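Local coordinates for 3-polyprenyl-4-hydroxybenzoate decarboxylase and related decarboxylases (Pelotomaculum thermopropionicum, PDB 6H6X) that interconverts 2,5-furandicarboxylic acid and 2-furoic acid by reversible decarboxylation, as a UbiD-family enzyme that uses prenylated FMN as its cofactor, at the interface of chains A and B. Coordinates in Å, arbitrary orientation; residue numbers count along the deposited sequence, not the author numbering. Chains: chain A/B, 3-polyprenyl-4-hydroxybenzoate decarboxylase and related decarboxylases.

Contact 1: the interface of chains A and B. Residues chain A 20-25, 34; chain B 445-447.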
# COMPACT_ATOMS: atom_id res chain seq x y z
N ARG A 20 22.02 17.03 -9.58
CA ARG A 20 21.98 18.17 -10.46
C ARG A 20 21.61 17.72 -11.86
O ARG A 20 21.91 16.60 -12.26
CB ARG A 20 23.33 18.86 -10.44
CG ARG A 20 23.74 19.23 -9.02
CD ARG A 20 25.21 19.50 -8.85
NE ARG A 20 25.46 20.14 -7.56
CZ ARG A 20 25.51 21.46 -7.35
NH1 ARG A 20 25.32 22.34 -8.34
NH2 ARG A 20 25.76 21.90 -6.13
N VAL A 21 20.96 18.60 -12.59
CA VAL A 21 20.57 18.37 -13.95
C VAL A 21 21.18 19.49 -14.78
O VAL A 21 20.66 20.63 -14.82
CB VAL A 21 19.04 18.37 -14.07
CG1 VAL A 21 18.64 18.25 -15.54
CG2 VAL A 21 18.43 17.28 -13.19
N ARG A 22 22.28 19.13 -15.46
CA ARG A 22 23.09 20.05 -16.25
C ARG A 22 22.53 20.27 -17.64
O ARG A 22 22.83 21.29 -18.25
CB ARG A 22 24.54 19.54 -16.37
CG ARG A 22 25.23 19.34 -15.02
CD ARG A 22 26.57 18.65 -15.08
NE ARG A 22 27.28 18.77 -13.80
CZ ARG A 22 27.09 18.01 -12.70
NH1 ARG A 22 27.80 18.26 -11.59
NH2 ARG A 22 26.19 17.01 -12.69
N LYS A 23 21.74 19.33 -18.16
CA LYS A 23 21.12 19.54 -19.49
C LYS A 23 19.98 20.51 -19.37
O LYS A 23 19.27 20.50 -18.35
CB LYS A 23 20.63 18.23 -20.14
CG LYS A 23 21.64 17.67 -21.17
CD LYS A 23 21.67 16.15 -21.27
CE LYS A 23 23.05 15.65 -21.68
NZ LYS A 23 23.12 14.16 -21.62
N GLU A 24 19.83 21.34 -20.41
CA GLU A 24 18.82 22.36 -20.46
C GLU A 24 17.42 21.74 -20.38
O GLU A 24 17.17 20.72 -21.00
CB GLU A 24 18.97 23.23 -21.71
CG GLU A 24 17.67 23.92 -22.10
CD GLU A 24 17.78 24.83 -23.31
OE1 GLU A 24 16.99 24.59 -24.26
OE2 GLU A 24 18.59 25.79 -23.24
N VAL A 25 16.53 22.35 -19.60
CA VAL A 25 15.13 21.90 -19.45
C VAL A 25 14.19 23.05 -19.71
O VAL A 25 14.51 24.19 -19.44
CB VAL A 25 14.87 21.30 -18.05
CG1 VAL A 25 15.74 20.11 -17.81
CG2 VAL A 25 15.13 22.34 -16.96
N LEU A 34 10.22 15.83 -15.15
CA LEU A 34 11.43 15.26 -14.57
C LEU A 34 11.33 15.18 -13.07
O LEU A 34 11.73 14.18 -12.44
CB LEU A 34 12.64 16.07 -14.99
CG LEU A 34 12.87 15.98 -16.50
CD1 LEU A 34 14.08 16.82 -16.91
CD2 LEU A 34 13.06 14.53 -16.99
N ASP B 445 18.44 10.43 -18.92
CA ASP B 445 19.03 11.20 -20.07
C ASP B 445 19.38 12.66 -19.81
O ASP B 445 19.97 13.30 -20.69
CB ASP B 445 18.12 11.18 -21.31
CG ASP B 445 17.69 9.77 -21.73
OD1 ASP B 445 18.45 8.81 -21.44
OD2 ASP B 445 16.61 9.63 -22.36
N TYR B 446 18.98 13.22 -18.66
CA TYR B 446 19.25 14.63 -18.33
C TYR B 446 20.32 14.89 -17.29
O TYR B 446 20.88 16.00 -17.26
CB TYR B 446 17.96 15.34 -17.89
CG TYR B 446 17.05 15.64 -19.03
CD1 TYR B 446 16.28 14.64 -19.57
CD2 TYR B 446 17.00 16.90 -19.62
CE1 TYR B 446 15.43 14.88 -20.63
CE2 TYR B 446 16.16 17.15 -20.71
CZ TYR B 446 15.36 16.13 -21.19
OH TYR B 446 14.52 16.34 -22.25
N LEU B 447 20.65 13.88 -16.49
CA LEU B 447 21.52 14.05 -15.31
C LEU B 447 22.99 14.48 -15.51
O LEU B 447 23.37 15.66 -15.38
CB LEU B 447 21.52 12.73 -14.52
CG LEU B 447 20.21 12.24 -13.88
CD1 LEU B 447 20.38 11.01 -13.00
CD2 LEU B 447 19.51 13.35 -13.09
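B:Tyr446, near the C-terminal end of its chain, lays its ring against A:Leu34 of helix 30-37 and the segment that runs on from strand 18-21. The packing is mainly apolar. A:Leu34 CD1 sits over one face of the ring, offset toward the rim and 4.0 Å from the ring centroid of B:Tyr446, a CH-pi contact, while CD2 reaches toward CD1 of the same ring. With CG anti to its own carbonyl carbon (chi1 -75°), B:Tyr446 brings CD2 toward A:Val25 CG1, 3.9 Å away, and toward A:Lys23 CB. At the edge of the ring, in its plane, the carbonyl oxygen A:Glu24 O lies 3.7 Å from B:Tyr446 CE2. A:Val21 uses both branches: CG1 lies 3.8 Å from B:Tyr446 CB, and CG2 faces B:Leu447 CD2. Branched aliphatic side chains suit this place because their methyl groups can fit around a flat aromatic ring.

The polar contact is looser. A:Lys23, bent at chi2, lays CD alongside the carbonyl of B:Asp445, and its amino group NZ makes a weak hydrogen bond to that oxygen, B:Asp445 O, at 3.4 Å. A long, flexible lysine can pack with its methylenes and still present a polar, probably charged, amino group at its tip. The site thus docks the C-terminal tail of one subunit onto the N-terminal region of the other, contributing to dimer assembly.

Contact 2: the interface of chains A and B. Residues chain A 379-380, 382-384; chain B 327-328, 332-333, 361.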
# COMPACT_ATOMS: atom_id res chain seq x y z
N GLU A 379 -5.08 -2.68 6.50
CA GLU A 379 -6.18 -3.42 5.83
C GLU A 379 -6.42 -4.76 6.48
O GLU A 379 -7.56 -5.25 6.64
CB GLU A 379 -5.90 -3.54 4.31
CG GLU A 379 -6.92 -4.39 3.58
CD GLU A 379 -6.76 -4.42 2.04
OE1 GLU A 379 -7.73 -4.93 1.44
OE2 GLU A 379 -5.71 -3.97 1.45
N TRP A 380 -5.34 -5.40 6.86
CA TRP A 380 -5.44 -6.66 7.55
C TRP A 380 -6.18 -6.54 8.89
O TRP A 380 -7.02 -7.39 9.19
CB TRP A 380 -4.06 -7.25 7.74
CG TRP A 380 -4.09 -8.48 8.49
CD1 TRP A 380 -4.36 -9.72 8.04
CD2 TRP A 380 -3.80 -8.59 9.87
NE1 TRP A 380 -4.27 -10.61 9.07
CE2 TRP A 380 -3.94 -9.94 10.21
CE3 TRP A 380 -3.45 -7.66 10.86
CZ2 TRP A 380 -3.75 -10.41 11.51
CZ3 TRP A 380 -3.25 -8.12 12.16
CH2 TRP A 380 -3.42 -9.49 12.48
N VAL A 382 -8.39 -4.22 9.56
CA VAL A 382 -9.81 -4.03 9.19
C VAL A 382 -10.42 -5.38 8.80
O VAL A 382 -11.53 -5.74 9.23
CB VAL A 382 -9.95 -2.99 8.00
CG1 VAL A 382 -11.37 -2.90 7.45
CG2 VAL A 382 -9.50 -1.63 8.43
N ALA A 383 -9.73 -6.15 7.97
CA ALA A 383 -10.29 -7.46 7.54
C ALA A 383 -10.58 -8.36 8.72
O ALA A 383 -11.58 -9.08 8.70
CB ALA A 383 -9.36 -8.21 6.55
N THR A 384 -9.73 -8.35 9.75
CA THR A 384 -9.84 -9.41 10.77
C THR A 384 -10.48 -8.91 12.07
O THR A 384 -10.96 -9.71 12.82
CB THR A 384 -8.49 -10.14 10.99
OG1 THR A 384 -7.56 -9.22 11.41
CG2 THR A 384 -7.93 -10.70 9.67
N GLY B 327 -4.07 -7.91 1.84
CA GLY B 327 -4.56 -7.43 3.12
C GLY B 327 -5.71 -8.23 3.71
O GLY B 327 -5.73 -8.50 4.91
N GLY B 328 -6.62 -8.66 2.85
CA GLY B 328 -7.74 -9.51 3.20
C GLY B 328 -7.52 -10.97 3.10
O GLY B 328 -8.49 -11.75 3.08
N TYR B 332 -11.14 -12.08 2.04
CA TYR B 332 -12.09 -11.30 2.79
C TYR B 332 -12.48 -9.99 2.12
O TYR B 332 -13.63 -9.53 2.31
CB TYR B 332 -11.56 -10.97 4.24
CG TYR B 332 -11.32 -12.21 5.06
CD1 TYR B 332 -12.29 -13.19 5.16
CD2 TYR B 332 -10.13 -12.42 5.73
CE1 TYR B 332 -12.07 -14.35 5.86
CE2 TYR B 332 -9.89 -13.59 6.46
CZ TYR B 332 -10.86 -14.54 6.52
OH TYR B 332 -10.72 -15.70 7.25
N HIS B 333 -11.51 -9.38 1.42
CA HIS B 333 -11.67 -8.11 0.77
C HIS B 333 -11.66 -8.20 -0.76
O HIS B 333 -10.68 -8.70 -1.33
CB HIS B 333 -10.52 -7.19 1.20
CG HIS B 333 -10.68 -6.62 2.54
ND1 HIS B 333 -9.93 -5.54 2.97
CD2 HIS B 333 -11.51 -6.96 3.57
CE1 HIS B 333 -10.29 -5.27 4.22
NE2 HIS B 333 -11.25 -6.11 4.60
N LYS B 361 -16.26 -10.13 2.80
CA LYS B 361 -16.67 -9.38 3.96
C LYS B 361 -16.80 -7.87 3.63
O LYS B 361 -17.52 -7.14 4.28
CB LYS B 361 -15.51 -9.58 4.98
CG LYS B 361 -15.99 -9.63 6.36
CD LYS B 361 -14.86 -9.80 7.35
CE LYS B 361 -14.94 -8.64 8.32
NZ LYS B 361 -14.10 -8.85 9.53
O HOH W 1 -3.77 -5.47 0.03
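A:Glu379 and A:Ala383, one turn apart on helix 375-385, meet B:His333 in a mixed polar and apolar part of the two-fold dimer interface that helps hold the C-terminal regions together. The helix packs against the 3-10 helix 326-328, the start of strand 333-338, where B:His333 is the first residue, and a neighbouring lysine of the other subunit.

A:Glu379 and B:His333 meet tip to tip. The glutamate has CG anti to the backbone N (chi1 175°) and is extended beyond it, which carries the carboxylate out to the imidazole. B:His333 ND1 donates to A:Glu379 OE1 at 2.8 Å, close to the ring plane and onto the anti lone pair of the oxygen. Carboxylate and ring are nearly coplanar, their planes 27° apart, and the carboxylate's negative charge may favour a protonated imidazole. The other oxygen, A:Glu379 OE2, lies 2.8 Å from water 1, which also hydrogen-bonds the backbone N of B:Gly327, so both carboxylate oxygens are tied to chain B.

A:Ala383 lays its methyl over one face of the imidazole, almost directly above NE2, with CB 3.4 Å from B:His333 NE2. Alanine suits this place because its short side chain lets the ring face come up to the helix backbone. B:Gly327, in the 3-10 helix 326-328, similarly lets main chain approach main chain: B:Gly327 O lies 3.2 Å from A:Trp380 CA.

Near its C-terminal end the helix has a bond within its own chain and one from the partner. Within chain A, A:Thr384 OG1 donates to A:Trp380 O at 2.9 Å, and this hydroxyl oxygen sits over the centre of the indole. From chain B, the long B:Lys361, bent at chi3, brings its amino group, presumably charged, to the helix end, where the helix dipole may favour it. B:Lys361 NZ donates to A:Ala383 O at 2.7 Å, from above the carbonyl plane, 45° out of it.

The C-alpha centres of contact 1 and contact 2 lie about 44 Å apart, and the two patches share no residue or secondary-structure element. Contact 1 joins the N-terminal region of chain A to the C-terminal tail of chain B, whereas contact 2 joins C-terminal domain elements of both chains. Two-fold symmetry repeats each with the chains exchanged, so the subunits are joined at widely separated places. Together they suggest a dimer in which a reaching tail supplements the domain contact.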